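Local structure of avidin-related protein 4/5 (Gallus gallus, 2OF8) at residues Arg21-Arg26 with Gln53-Ser58; Thr32-Val37 with Ile44-Leu49; Ser71-Val76 with Trp95-Ser100; Leu91-Leu96 with Asn116-Leu121. The protein probably binds biotin with high affinity, as avidin does, and here holds a biotin nitroanilide in its barrel pocket. The protein carries 2 engineered substitutions. All coordinates share one frame; numbering follows the deposited sequence. Where two conformers were deposited one is given.

All four contacts belong to a single eight-stranded antiparallel barrel, and their chemistry follows their depth in it. Contact 1 lies at the surface, where two loops meet through one weak lysine bond and aliphatic packing. Contact 2 is partly buried: strand pairing gives way to a water bridge, and Tyr33 and Thr35 bond the biotin head. Contacts 3 and 4 are buried and share strand 89-98, which pairs with strand 74-83 in one and with strand 111-120 in the other, Trp95 belonging to both. Contacts 2, 3 and 4 all touch the ligand, and contacts 2 and 4 meet where Tyr33 packs on Phe118; contacts 1 and 3 lie on opposite sides of the chain's centre.

Contact 1. Residues Arg21-Arg26 with Gln53-Ser58. With FMT (formic acid), chain D.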
# COMPACT_ATOMS: atom_id res chain seq x y z
N ARG A 21 -24.80 -5.08 8.70
CA ARG A 21 -25.99 -5.86 9.01
C ARG A 21 -25.58 -7.27 9.44
O ARG A 21 -24.43 -7.50 9.82
CB ARG A 21 -26.92 -5.88 7.79
CG ARG A 21 -27.40 -4.50 7.31
CD ARG A 21 -28.48 -4.58 6.24
NE ARG A 21 -28.94 -3.27 5.75
CZ ARG A 21 -28.28 -2.49 4.90
NH1 ARG A 21 -27.10 -2.85 4.42
NH2 ARG A 21 -28.80 -1.33 4.53
N ALA A 22 -26.52 -8.22 9.43
CA ALA A 22 -26.25 -9.57 9.90
C ALA A 22 -25.17 -10.24 9.08
O ALA A 22 -25.13 -10.11 7.86
CB ALA A 22 -27.52 -10.40 9.88
N VAL A 23 -24.29 -10.96 9.76
CA VAL A 23 -23.25 -11.74 9.11
C VAL A 23 -23.81 -13.16 8.94
O VAL A 23 -24.27 -13.76 9.91
CB VAL A 23 -21.98 -11.77 9.97
CG1 VAL A 23 -20.92 -12.63 9.32
CG2 VAL A 23 -21.46 -10.36 10.20
N ASN A 24 -23.80 -13.68 7.72
CA ASN A 24 -24.40 -14.99 7.46
C ASN A 24 -23.43 -16.12 7.81
O ASN A 24 -22.33 -15.87 8.31
CB ASN A 24 -24.98 -15.08 6.04
CG ASN A 24 -23.93 -15.20 4.95
OD1 ASN A 24 -22.75 -15.41 5.21
ND2 ASN A 24 -24.37 -15.08 3.71
N SER A 25 -23.82 -17.37 7.59
CA SER A 25 -22.99 -18.48 8.05
C SER A 25 -21.70 -18.63 7.25
O SER A 25 -20.78 -19.27 7.73
CB SER A 25 -23.75 -19.80 8.08
OG SER A 25 -24.13 -20.15 6.79
N ARG A 26 -21.63 -18.03 6.06
CA ARG A 26 -20.40 -17.96 5.28
C ARG A 26 -19.47 -16.82 5.71
O ARG A 26 -18.34 -16.73 5.24
CB ARG A 26 -20.72 -17.78 3.80
CG ARG A 26 -21.39 -18.97 3.16
CD ARG A 26 -20.52 -20.17 3.05
NE ARG A 26 -21.14 -21.13 2.14
CZ ARG A 26 -20.87 -22.42 2.11
NH1 ARG A 26 -19.97 -22.97 2.90
NH2 ARG A 26 -21.52 -23.18 1.25
N GLN A 53 -16.18 -11.83 6.37
CA GLN A 53 -15.31 -12.07 7.51
C GLN A 53 -15.17 -13.57 7.70
O GLN A 53 -15.98 -14.36 7.21
CB GLN A 53 -15.88 -11.45 8.79
CG GLN A 53 -17.14 -12.11 9.33
CD GLN A 53 -17.44 -11.73 10.77
OE1 GLN A 53 -17.03 -12.43 11.71
NE2 GLN A 53 -18.12 -10.63 10.94
N HIS A 54 -14.17 -13.95 8.47
CA HIS A 54 -14.07 -15.31 8.95
C HIS A 54 -15.03 -15.50 10.11
O HIS A 54 -15.28 -14.61 10.91
CB HIS A 54 -12.64 -15.60 9.35
CG HIS A 54 -11.73 -15.82 8.17
ND1 HIS A 54 -11.13 -14.81 7.46
CD2 HIS A 54 -11.39 -16.97 7.56
CE1 HIS A 54 -10.44 -15.34 6.46
NE2 HIS A 54 -10.57 -16.65 6.51
N LYS A 55 -15.56 -16.71 10.21
CA LYS A 55 -16.66 -17.03 11.11
C LYS A 55 -16.24 -17.68 12.42
O LYS A 55 -16.78 -17.37 13.48
CB LYS A 55 -17.61 -17.96 10.38
CG LYS A 55 -18.77 -17.24 9.77
CD LYS A 55 -19.96 -17.27 10.73
CE LYS A 55 -20.52 -15.90 10.99
NZ LYS A 55 -21.95 -16.00 11.39
N ARG A 56 -15.29 -18.60 12.35
CA ARG A 56 -14.92 -19.39 13.52
C ARG A 56 -14.07 -18.56 14.48
O ARG A 56 -14.18 -18.69 15.69
CB ARG A 56 -14.17 -20.66 13.11
CG ARG A 56 -15.01 -21.66 12.33
CD ARG A 56 -14.23 -22.82 11.72
NE ARG A 56 -13.31 -22.39 10.66
CZ ARG A 56 -12.53 -23.22 9.96
NH1 ARG A 56 -12.54 -24.53 10.20
NH2 ARG A 56 -11.73 -22.73 9.03
N ALA A 57 -13.26 -17.67 13.91
CA ALA A 57 -12.27 -16.95 14.69
C ALA A 57 -12.89 -15.98 15.68
O ALA A 57 -13.83 -15.26 15.37
CB ALA A 57 -11.34 -16.19 13.75
N SER A 58 -12.34 -15.95 16.89
CA SER A 58 -12.76 -14.96 17.87
C SER A 58 -12.37 -13.54 17.47
O SER A 58 -13.08 -12.61 17.80
CB SER A 58 -12.20 -15.28 19.26
OG SER A 58 -10.79 -15.28 19.28
C FMT D . -20.54 -26.66 4.33
O1 FMT D . -19.70 -25.83 3.96
O2 FMT D . -21.44 -27.11 3.59
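The carbonyl oxygen of Asn24 takes a weak hydrogen bond from the ammonium of Lys55, with NZ 3.1 Å from O. The carbonyl of the preceding residue is near the same charge, Val23 O lying 3.5 Å from Lys55 NZ, so the ammonium sits beside two backbone dipoles that would be expected to stabilise its charge. The rest of the lysine chain runs along the loop: its CG lies 3.5 Å from Ser25 O, and CE meets Val23 CG1 at 3.7 Å as the two side chains slide past each other in opposite directions. Bends at chi2 and chi3 (-95° and 128°) fold the chain across the loop and bring its end to these carbonyls. The contact joins two loops at one end of the avidin barrel, the connection from strand 17-20 to strand 28-34 and the one from strand 47-53 to strand 61-67. Val23 also places its methyl groups against the end of the Gln53 side chain, the two crossing at about a right angle, while Phe29 packs on both residues. Within the first loop, Asn24 OD1 receives a weak bond from Arg26 N at 3.0 Å, and the amide nitrogen of the same side chain is bonded to Glu28; together they tie the loop to the start of the next strand. Arg26 turns its own side chain away from the second loop, and at the edge of its guanidinium group NH1 donates to O1 of a formic acid molecule at 3.1 Å, a partner probably supplied by the crystallisation liquor. Next to Lys55, the His54 ring stacks on His67 of a second subunit.

Contact 2. Residues Thr32-Val37 with Ile44-Leu49. With BNI (5-(2-oxo-hexahydro-thieno[3,4-D]imidazol-6-yl)-pentanoic acid (4-nitro-phenyl)-amide), chain C.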
# COMPACT_ATOMS: atom_id res chain seq x y z
N THR A 32 -23.85 -0.18 5.04
CA THR A 32 -23.73 1.14 4.44
C THR A 32 -22.56 1.88 5.06
O THR A 32 -22.13 1.59 6.17
CB THR A 32 -25.01 1.96 4.63
OG1 THR A 32 -25.23 2.17 6.03
CG2 THR A 32 -26.24 1.23 4.10
N TYR A 33 -22.07 2.85 4.31
CA TYR A 33 -20.89 3.61 4.69
C TYR A 33 -21.17 5.07 4.38
O TYR A 33 -21.49 5.41 3.25
CB TYR A 33 -19.67 3.12 3.90
CG TYR A 33 -18.34 3.44 4.55
CD1 TYR A 33 -17.81 4.73 4.49
CD2 TYR A 33 -17.61 2.47 5.20
CE1 TYR A 33 -16.58 5.02 5.09
CE2 TYR A 33 -16.39 2.75 5.80
CZ TYR A 33 -15.88 4.02 5.75
OH TYR A 33 -14.66 4.27 6.35
N LEU A 34 -21.04 5.93 5.39
CA LEU A 34 -21.15 7.37 5.24
C LEU A 34 -19.77 7.96 5.51
O LEU A 34 -19.33 8.06 6.65
CB LEU A 34 -22.19 7.95 6.21
CG LEU A 34 -22.50 9.43 5.97
CD1 LEU A 34 -23.09 9.67 4.60
CD2 LEU A 34 -23.45 9.95 7.05
N THR A 35 -19.05 8.27 4.44
CA THR A 35 -17.73 8.84 4.59
C THR A 35 -17.81 10.30 5.04
O THR A 35 -18.66 11.05 4.58
CB THR A 35 -16.87 8.69 3.33
OG1 THR A 35 -15.57 9.25 3.59
CG2 THR A 35 -17.46 9.43 2.10
N ALA A 36 -16.91 10.69 5.94
CA ALA A 36 -16.81 12.08 6.37
C ALA A 36 -16.08 12.94 5.35
O ALA A 36 -16.24 14.17 5.37
CB ALA A 36 -16.10 12.16 7.72
N VAL A 37 -15.28 12.31 4.49
CA VAL A 37 -14.40 13.00 3.56
C VAL A 37 -14.52 12.40 2.16
O VAL A 37 -14.84 11.22 1.98
CB VAL A 37 -12.91 12.95 4.01
CG1 VAL A 37 -12.72 13.74 5.30
CG2 VAL A 37 -12.41 11.51 4.17
N ILE A 44 -21.27 13.87 -1.22
CA ILE A 44 -21.28 12.60 -0.49
C ILE A 44 -22.71 12.12 -0.23
O ILE A 44 -23.56 12.89 0.22
CB ILE A 44 -20.53 12.71 0.85
CG1 ILE A 44 -19.03 12.89 0.61
CG2 ILE A 44 -20.77 11.46 1.70
CD1 ILE A 44 -18.27 13.39 1.81
N THR A 45 -22.95 10.85 -0.54
CA THR A 45 -24.19 10.17 -0.18
C THR A 45 -23.86 8.82 0.44
O THR A 45 -22.79 8.24 0.19
CB THR A 45 -25.09 9.95 -1.40
OG1 THR A 45 -24.38 9.16 -2.37
CG2 THR A 45 -25.46 11.28 -2.07
N LEU A 46 -24.78 8.32 1.25
CA LEU A 46 -24.67 7.01 1.85
C LEU A 46 -24.45 5.96 0.77
O LEU A 46 -25.13 5.97 -0.26
CB LEU A 46 -25.96 6.70 2.62
CG LEU A 46 -25.93 5.47 3.52
CD1 LEU A 46 -24.95 5.65 4.68
CD2 LEU A 46 -27.33 5.16 4.03
N SER A 47 -23.48 5.07 0.98
CA SER A 47 -23.05 4.14 -0.05
C SER A 47 -23.03 2.71 0.49
O SER A 47 -22.74 2.48 1.65
CB SER A 47 -21.67 4.55 -0.54
OG SER A 47 -21.73 5.82 -1.20
N PRO A 48 -23.34 1.75 -0.37
CA PRO A 48 -23.37 0.35 0.06
C PRO A 48 -22.00 -0.30 0.15
O PRO A 48 -21.09 0.05 -0.59
CB PRO A 48 -24.19 -0.32 -1.05
CG PRO A 48 -23.86 0.47 -2.24
CD PRO A 48 -23.74 1.89 -1.78
N LEU A 49 -21.91 -1.27 1.05
CA LEU A 49 -20.72 -2.10 1.18
C LEU A 49 -21.12 -3.57 1.20
O LEU A 49 -22.24 -3.92 1.57
CB LEU A 49 -19.90 -1.72 2.42
CG LEU A 49 -20.50 -2.06 3.79
CD1 LEU A 49 -20.15 -3.46 4.26
CD2 LEU A 49 -20.04 -1.04 4.82
C1 BNI C . -13.75 9.57 -3.05
C10 BNI C . -14.87 8.66 -2.53
C9 BNI C . -14.91 8.59 -1.01
C8 BNI C . -13.65 7.96 -0.44
C7 BNI C . -13.57 8.13 1.06
C2 BNI C . -12.25 7.49 1.63
C6 BNI C . -10.79 5.67 2.63
C4 BNI C . -11.93 7.87 3.10
C5 BNI C . -10.98 6.79 3.66
C3 BNI C . -12.85 6.96 5.01
O2 BNI C . -13.49 10.64 -2.51
O3 BNI C . -13.64 6.75 5.96
N1 BNI C . -11.68 6.35 4.85
N2 BNI C . -13.05 7.83 4.02
S1 BNI C . -12.34 5.66 1.68
N17 BNI C . -13.00 9.16 -4.07
C18 BNI C . -11.97 9.77 -4.76
C20 BNI C . -11.94 9.75 -6.19
C21 BNI C . -10.86 10.38 -6.89
C22 BNI C . -9.80 11.05 -6.14
C23 BNI C . -9.83 11.07 -4.71
C24 BNI C . -10.91 10.44 -4.01
N25 BNI C . -8.67 11.72 -6.90
O26 BNI C . -8.63 11.70 -8.09
O27 BNI C . -7.79 12.28 -6.33
O HOH W 1 -20.59 7.69 1.92
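Tyr33 and Ser47 form an antiparallel hydrogen-bonded pair, Tyr33 N giving to Ser47 O at 2.8 Å and Ser47 N to Tyr33 O at 3.0 Å. Beyond it the two chains diverge, and one water bridges them: it donates to Tyr33 O and Thr45 O and accepts from Thr35 N. Apolar contacts flank the pair: Leu46 CD1 lies 3.7 Å from Thr32 CB. Farther along, Ile44 CG2 meets Thr35 CG2 at 3.9 Å, the side chains crossing at about a right angle.

Residues Thr32-Val37 supply the bonds to the ligand. Tyr33 OH donates to the ureido oxygen O3 at 2.7 Å, with O3 in the plane of the ring. With OG1 anti to its backbone N (chi1 -178°), Thr35 accepts from ligand N2 in a nearly straight bond (2.9 Å, 173°) and gives its own proton to Val37 O at 2.6 Å, on a lone pair. A valine in place of Thr35 would probably leave ligand N2 without its acceptor and Val37 O without this donor. Because the threonine proton is committed to Val37 O, its oxygen would be left to act as acceptor, matching the N-H of the biotin ureido group.

Contact 3. Residues Ser71-Val76 with Trp95-Ser100. With BNI (5-(2-oxo-hexahydro-thieno[3,4-D]imidazol-6-yl)-pentanoic acid (4-nitro-phenyl)-amide), chain C.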
# COMPACT_ATOMS: atom_id res chain seq x y z
N SER A 71 -19.52 8.73 -6.86
CA SER A 71 -18.21 8.77 -7.49
C SER A 71 -18.06 7.53 -8.37
O SER A 71 -18.75 6.54 -8.15
CB SER A 71 -17.13 8.77 -6.39
OG SER A 71 -15.81 8.71 -6.88
N GLU A 72 -17.15 7.57 -9.32
CA GLU A 72 -16.78 6.38 -10.09
C GLU A 72 -15.70 5.53 -9.42
O GLU A 72 -15.32 4.49 -9.95
CB GLU A 72 -16.33 6.78 -11.50
CG GLU A 72 -17.42 7.39 -12.35
CD GLU A 72 -18.63 6.49 -12.44
OE1 GLU A 72 -18.46 5.29 -12.75
OE2 GLU A 72 -19.75 6.98 -12.17
N SER A 73 -15.22 5.99 -8.27
CA SER A 73 -14.19 5.30 -7.51
C SER A 73 -14.78 4.18 -6.63
O SER A 73 -15.99 4.11 -6.42
CB SER A 73 -13.40 6.31 -6.65
OG SER A 73 -14.20 6.89 -5.63
N THR A 74 -13.90 3.32 -6.14
CA THR A 74 -14.24 2.20 -5.25
C THR A 74 -13.19 2.12 -4.16
O THR A 74 -12.02 2.31 -4.45
CB THR A 74 -14.24 0.89 -6.05
OG1 THR A 74 -15.26 0.93 -7.06
CG2 THR A 74 -14.59 -0.30 -5.16
N THR A 75 -13.59 1.83 -2.93
CA THR A 75 -12.61 1.53 -1.87
C THR A 75 -12.78 0.10 -1.38
O THR A 75 -13.90 -0.38 -1.24
CB THR A 75 -12.76 2.49 -0.70
OG1 THR A 75 -12.59 3.82 -1.20
CG2 THR A 75 -11.67 2.27 0.37
N VAL A 76 -11.66 -0.56 -1.10
CA VAL A 76 -11.66 -1.81 -0.35
C VAL A 76 -10.93 -1.60 0.97
O VAL A 76 -9.93 -0.88 1.04
CB VAL A 76 -11.05 -2.98 -1.14
CG1 VAL A 76 -11.91 -3.32 -2.35
CG2 VAL A 76 -9.61 -2.69 -1.57
N TRP A 95 -6.75 0.32 3.73
CA TRP A 95 -7.62 0.46 2.58
C TRP A 95 -6.86 0.85 1.34
O TRP A 95 -5.78 1.44 1.39
CB TRP A 95 -8.77 1.44 2.86
CG TRP A 95 -8.37 2.81 3.34
CD1 TRP A 95 -8.44 3.27 4.61
CD2 TRP A 95 -7.90 3.91 2.55
NE1 TRP A 95 -8.03 4.58 4.68
CE2 TRP A 95 -7.71 5.00 3.42
CE3 TRP A 95 -7.67 4.10 1.18
CZ2 TRP A 95 -7.26 6.24 2.97
CZ3 TRP A 95 -7.23 5.33 0.74
CH2 TRP A 95 -7.02 6.39 1.64
N LEU A 96 -7.47 0.50 0.20
CA LEU A 96 -7.06 0.98 -1.12
C LEU A 96 -8.26 1.66 -1.77
O LEU A 96 -9.36 1.09 -1.81
CB LEU A 96 -6.63 -0.17 -2.03
CG LEU A 96 -5.39 -0.95 -1.59
CD1 LEU A 96 -5.22 -2.18 -2.47
CD2 LEU A 96 -4.14 -0.11 -1.60
N LEU A 97 -8.06 2.87 -2.26
CA LEU A 97 -9.07 3.65 -2.95
C LEU A 97 -8.66 3.74 -4.42
O LEU A 97 -7.63 4.34 -4.75
CB LEU A 97 -9.21 5.04 -2.32
CG LEU A 97 -10.03 6.12 -3.03
CD1 LEU A 97 -11.45 5.77 -3.42
CD2 LEU A 97 -10.07 7.37 -2.16
N ARG A 98 -9.47 3.12 -5.28
CA ARG A 98 -9.26 3.11 -6.71
C ARG A 98 -10.09 4.19 -7.37
O ARG A 98 -11.31 4.16 -7.33
CB ARG A 98 -9.66 1.76 -7.29
CG ARG A 98 -9.58 1.71 -8.81
CD ARG A 98 -8.19 1.75 -9.32
NE ARG A 98 -8.11 2.11 -10.73
CZ ARG A 98 -7.13 1.72 -11.54
NH1 ARG A 98 -6.20 0.87 -11.13
NH2 ARG A 98 -7.08 2.19 -12.77
N SER A 99 -9.40 5.14 -8.00
CA SER A 99 -10.05 6.13 -8.84
C SER A 99 -10.21 5.62 -10.26
O SER A 99 -9.49 4.73 -10.71
CB SER A 99 -9.24 7.42 -8.87
OG SER A 99 -9.19 8.02 -7.59
N SER A 100 -11.18 6.19 -10.97
CA SER A 100 -11.39 5.89 -12.37
C SER A 100 -10.53 6.82 -13.21
O SER A 100 -10.61 8.04 -13.08
CB SER A 100 -12.86 6.12 -12.71
OG SER A 100 -13.08 6.01 -14.10
C1 BNI C . -13.75 9.57 -3.05
C10 BNI C . -14.87 8.66 -2.53
C9 BNI C . -14.91 8.59 -1.01
C8 BNI C . -13.65 7.96 -0.44
C7 BNI C . -13.57 8.13 1.06
C2 BNI C . -12.25 7.49 1.63
C6 BNI C . -10.79 5.67 2.63
C4 BNI C . -11.93 7.87 3.10
C5 BNI C . -10.98 6.79 3.66
C3 BNI C . -12.85 6.96 5.01
O2 BNI C . -13.49 10.64 -2.51
O3 BNI C . -13.64 6.75 5.96
N1 BNI C . -11.68 6.35 4.85
N2 BNI C . -13.05 7.83 4.02
S1 BNI C . -12.34 5.66 1.68
N17 BNI C . -13.00 9.16 -4.07
C18 BNI C . -11.97 9.77 -4.76
C20 BNI C . -11.94 9.75 -6.19
C21 BNI C . -10.86 10.38 -6.89
C22 BNI C . -9.80 11.05 -6.14
C23 BNI C . -9.83 11.07 -4.71
C24 BNI C . -10.91 10.44 -4.01
N25 BNI C . -8.67 11.72 -6.90
O26 BNI C . -8.63 11.70 -8.09
O27 BNI C . -7.79 12.28 -6.33
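Thr75 holds OG1 anti to its carbonyl carbon (chi1 -58°) and Leu97 holds CG anti to its backbone N (chi1 169°), and these torsions bring Thr75 OG1 to 3.2 Å from Leu97 CD1. The two residues form a non-hydrogen-bonded pair in the beta hairpin of strands 74-83 and 89-98 of the avidin barrel. On either side of them Thr74 with Arg98 and Val76 with Leu96 are antiparallel hydrogen-bonded pairs, Arg98 N reaching Thr74 O at 2.8 Å. The side chains divide by face. Thr74, Val76, Leu96 and Arg98 lie on one, where Val76 CG2 touches Leu96 CB, Arg98 pairs with Asp107, and a second subunit packs against the layer. Thr75 and Leu97 line the pocket on the other. Thr75 OG1, hydrogen-bonded to the Trp68 indole, lies 3.4 Å from S1, the sulfur of the ligand's biotin part. The second leucine methyl, CD2, meets ligand C24 at the nitrophenyl ring. Trp108 of a third subunit packs on Leu97.

Ahead of strand 74-83, in the conformer described here, Ser73 OG accepts from ligand N17 (3.0 Å, 154°) and shares a hydrogen bond with Ser71 OG, so one hydroxyl joins the ligand amide to the preceding loop. Over one face of the Trp95 indole lies the ligand methylene C6, 3.2 Å from Trp95 CE2.

Contact 4. Residues Leu91-Leu96 with Asn116-Leu121; sequences LKTMWL and NNFTRL. With BNI (5-(2-oxo-hexahydro-thieno[3,4-D]imidazol-6-yl)-pentanoic acid (4-nitro-phenyl)-amide), chain C.
Lys92 and Asn117 cross obliquely on one face of the sheet, the lysine bent at chi2 and chi3 so that it curls back over the neighbouring strand. Lys92 NZ donates a hydrogen bond to Asn117 OD1 at 2.8 Å, from above the amide carbonyl plane. A water also donates to that oxygen and to Thr93 O, while Tyr115 of a fourth subunit bonds Asn117 ND2 and, weakly, Lys92 NZ, carrying the polar cluster into the subunit interface.

On the opposite face Leu91, Thr93, Asn116 and Phe118 follow the antiparallel pairing of Leu91 with Phe118 and Thr93 with Asn116. Leu91 CB packs on Phe118 CB at 3.8 Å. Thr93 stands at about a right angle to Phe118 and presents OG1 to the ring edge, in its plane, 3.5 Å from CE2. That hydroxyl donates to Asn116 O at 2.8 Å, and the same carbonyl takes the Thr93 N-H, so two donors from one residue grip it.

Asn116 turns its amide toward the biotin head, with OD1 accepting from ligand N1 at 2.8 Å (165°), while its ND2 is bonded to Asn13. The Trp95 indole lies obliquely beside this amide, their planes 28° apart, with CD1 3.3 Å from Asn116 OD1. An alanine in place of Trp95 would probably open a gap beside Asn116 OD1 and leave the ligand methylene C6 without the ring face it lies on. An indole beside a ureido-binding asparagine, where the ureido head is bound inside the eight-stranded barrel, is characteristic of the avidin biotin site.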
# COMPACT_ATOMS: atom_id res chain seq x y z
N LEU A 91 -11.69 -2.31 15.17
CA LEU A 91 -11.32 -2.78 13.84
C LEU A 91 -10.08 -2.02 13.41
O LEU A 91 -10.11 -0.80 13.26
CB LEU A 91 -12.42 -2.56 12.81
CG LEU A 91 -13.83 -2.98 13.19
CD1 LEU A 91 -14.77 -2.72 12.04
CD2 LEU A 91 -13.87 -4.45 13.60
N LYS A 92 -8.99 -2.74 13.20
CA LYS A 92 -7.77 -2.17 12.63
C LYS A 92 -7.80 -2.49 11.15
O LYS A 92 -7.84 -3.66 10.78
CB LYS A 92 -6.52 -2.78 13.27
CG LYS A 92 -6.36 -2.46 14.75
CD LYS A 92 -6.01 -1.00 15.01
CE LYS A 92 -4.57 -0.65 14.64
NZ LYS A 92 -4.27 0.80 14.82
N THR A 93 -7.82 -1.46 10.30
CA THR A 93 -7.93 -1.65 8.87
C THR A 93 -6.92 -0.85 8.08
O THR A 93 -6.41 0.20 8.52
CB THR A 93 -9.34 -1.29 8.31
OG1 THR A 93 -9.53 0.14 8.26
CG2 THR A 93 -10.47 -1.87 9.14
N MET A 94 -6.70 -1.34 6.87
CA MET A 94 -6.07 -0.58 5.83
C MET A 94 -6.91 -0.66 4.59
O MET A 94 -7.70 -1.60 4.42
CB MET A 94 -4.66 -1.09 5.59
CG MET A 94 -3.80 -0.90 6.82
SD MET A 94 -2.08 -0.99 6.50
CE MET A 94 -1.82 0.54 5.66
N TRP A 95 -6.75 0.32 3.73
CA TRP A 95 -7.62 0.46 2.58
C TRP A 95 -6.86 0.85 1.34
O TRP A 95 -5.78 1.44 1.39
CB TRP A 95 -8.77 1.44 2.86
CG TRP A 95 -8.37 2.81 3.34
CD1 TRP A 95 -8.44 3.27 4.61
CD2 TRP A 95 -7.90 3.91 2.55
NE1 TRP A 95 -8.03 4.58 4.68
CE2 TRP A 95 -7.71 5.00 3.42
CE3 TRP A 95 -7.67 4.10 1.18
CZ2 TRP A 95 -7.26 6.24 2.97
CZ3 TRP A 95 -7.23 5.33 0.74
CH2 TRP A 95 -7.02 6.39 1.64
N LEU A 96 -7.47 0.50 0.20
CA LEU A 96 -7.06 0.98 -1.12
C LEU A 96 -8.26 1.66 -1.77
O LEU A 96 -9.36 1.09 -1.81
CB LEU A 96 -6.63 -0.17 -2.03
CG LEU A 96 -5.39 -0.95 -1.59
CD1 LEU A 96 -5.22 -2.18 -2.47
CD2 LEU A 96 -4.14 -0.11 -1.60
N ASN A 116 -7.46 3.00 8.67
CA ASN A 116 -8.53 3.51 9.53
C ASN A 116 -8.68 2.59 10.72
O ASN A 116 -8.63 1.37 10.58
CB ASN A 116 -9.89 3.58 8.82
CG ASN A 116 -10.08 4.83 7.98
OD1 ASN A 116 -10.40 4.73 6.79
ND2 ASN A 116 -9.97 6.01 8.60
N ASN A 117 -8.93 3.19 11.88
CA ASN A 117 -9.27 2.47 13.09
C ASN A 117 -10.73 2.76 13.40
O ASN A 117 -11.14 3.91 13.39
CB ASN A 117 -8.34 2.95 14.21
CG ASN A 117 -6.86 2.81 13.84
OD1 ASN A 117 -6.46 1.79 13.32
ND2 ASN A 117 -6.06 3.85 14.09
N PHE A 118 -11.51 1.70 13.63
CA PHE A 118 -12.94 1.84 13.92
C PHE A 118 -13.24 1.36 15.34
O PHE A 118 -12.70 0.35 15.80
CB PHE A 118 -13.82 1.00 12.99
CG PHE A 118 -13.78 1.38 11.52
CD1 PHE A 118 -14.85 2.03 10.92
CD2 PHE A 118 -12.71 1.00 10.72
CE1 PHE A 118 -14.84 2.32 9.57
CE2 PHE A 118 -12.69 1.30 9.36
CZ PHE A 118 -13.75 1.96 8.79
N THR A 119 -14.13 2.08 16.01
CA THR A 119 -14.69 1.64 17.29
C THR A 119 -16.22 1.74 17.22
O THR A 119 -16.77 2.43 16.37
CB THR A 119 -14.15 2.47 18.46
OG1 THR A 119 -14.33 3.86 18.20
CG2 THR A 119 -12.64 2.29 18.62
N ARG A 120 -16.89 1.04 18.12
CA ARG A 120 -18.35 0.97 18.07
C ARG A 120 -18.97 2.31 18.44
O ARG A 120 -18.46 3.04 19.29
CB ARG A 120 -18.87 -0.14 18.99
CG ARG A 120 -18.70 -1.55 18.43
CD ARG A 120 -19.58 -2.56 19.13
NE ARG A 120 -19.43 -3.95 18.69
CZ ARG A 120 -19.92 -4.46 17.56
NH1 ARG A 120 -19.74 -5.74 17.28
NH2 ARG A 120 -20.58 -3.70 16.70
N LEU A 121 -20.06 2.64 17.78
CA LEU A 121 -20.71 3.92 18.05
C LEU A 121 -21.21 3.98 19.49
O LEU A 121 -20.95 4.96 20.21
CB LEU A 121 -21.84 4.17 17.06
CG LEU A 121 -22.67 5.44 17.31
CD1 LEU A 121 -21.78 6.67 17.33
CD2 LEU A 121 -23.77 5.57 16.27
C1 BNI C . -13.75 9.57 -3.05
C10 BNI C . -14.87 8.66 -2.53
C9 BNI C . -14.91 8.59 -1.01
C8 BNI C . -13.65 7.96 -0.44
C7 BNI C . -13.57 8.13 1.06
C2 BNI C . -12.25 7.49 1.63
C6 BNI C . -10.79 5.67 2.63
C4 BNI C . -11.93 7.87 3.10
C5 BNI C . -10.98 6.79 3.66
C3 BNI C . -12.85 6.96 5.01
O2 BNI C . -13.49 10.64 -2.51
O3 BNI C . -13.64 6.75 5.96
N1 BNI C . -11.68 6.35 4.85
N2 BNI C . -13.05 7.83 4.02
S1 BNI C . -12.34 5.66 1.68
N17 BNI C . -13.00 9.16 -4.07
C18 BNI C . -11.97 9.77 -4.76
C20 BNI C . -11.94 9.75 -6.19
C21 BNI C . -10.86 10.38 -6.89
C22 BNI C . -9.80 11.05 -6.14
C23 BNI C . -9.83 11.07 -4.71
C24 BNI C . -10.91 10.44 -4.01
N25 BNI C . -8.67 11.72 -6.90
O26 BNI C . -8.63 11.70 -8.09
O27 BNI C . -7.79 12.28 -6.33
O HOH W 2 -5.10 0.42 11.06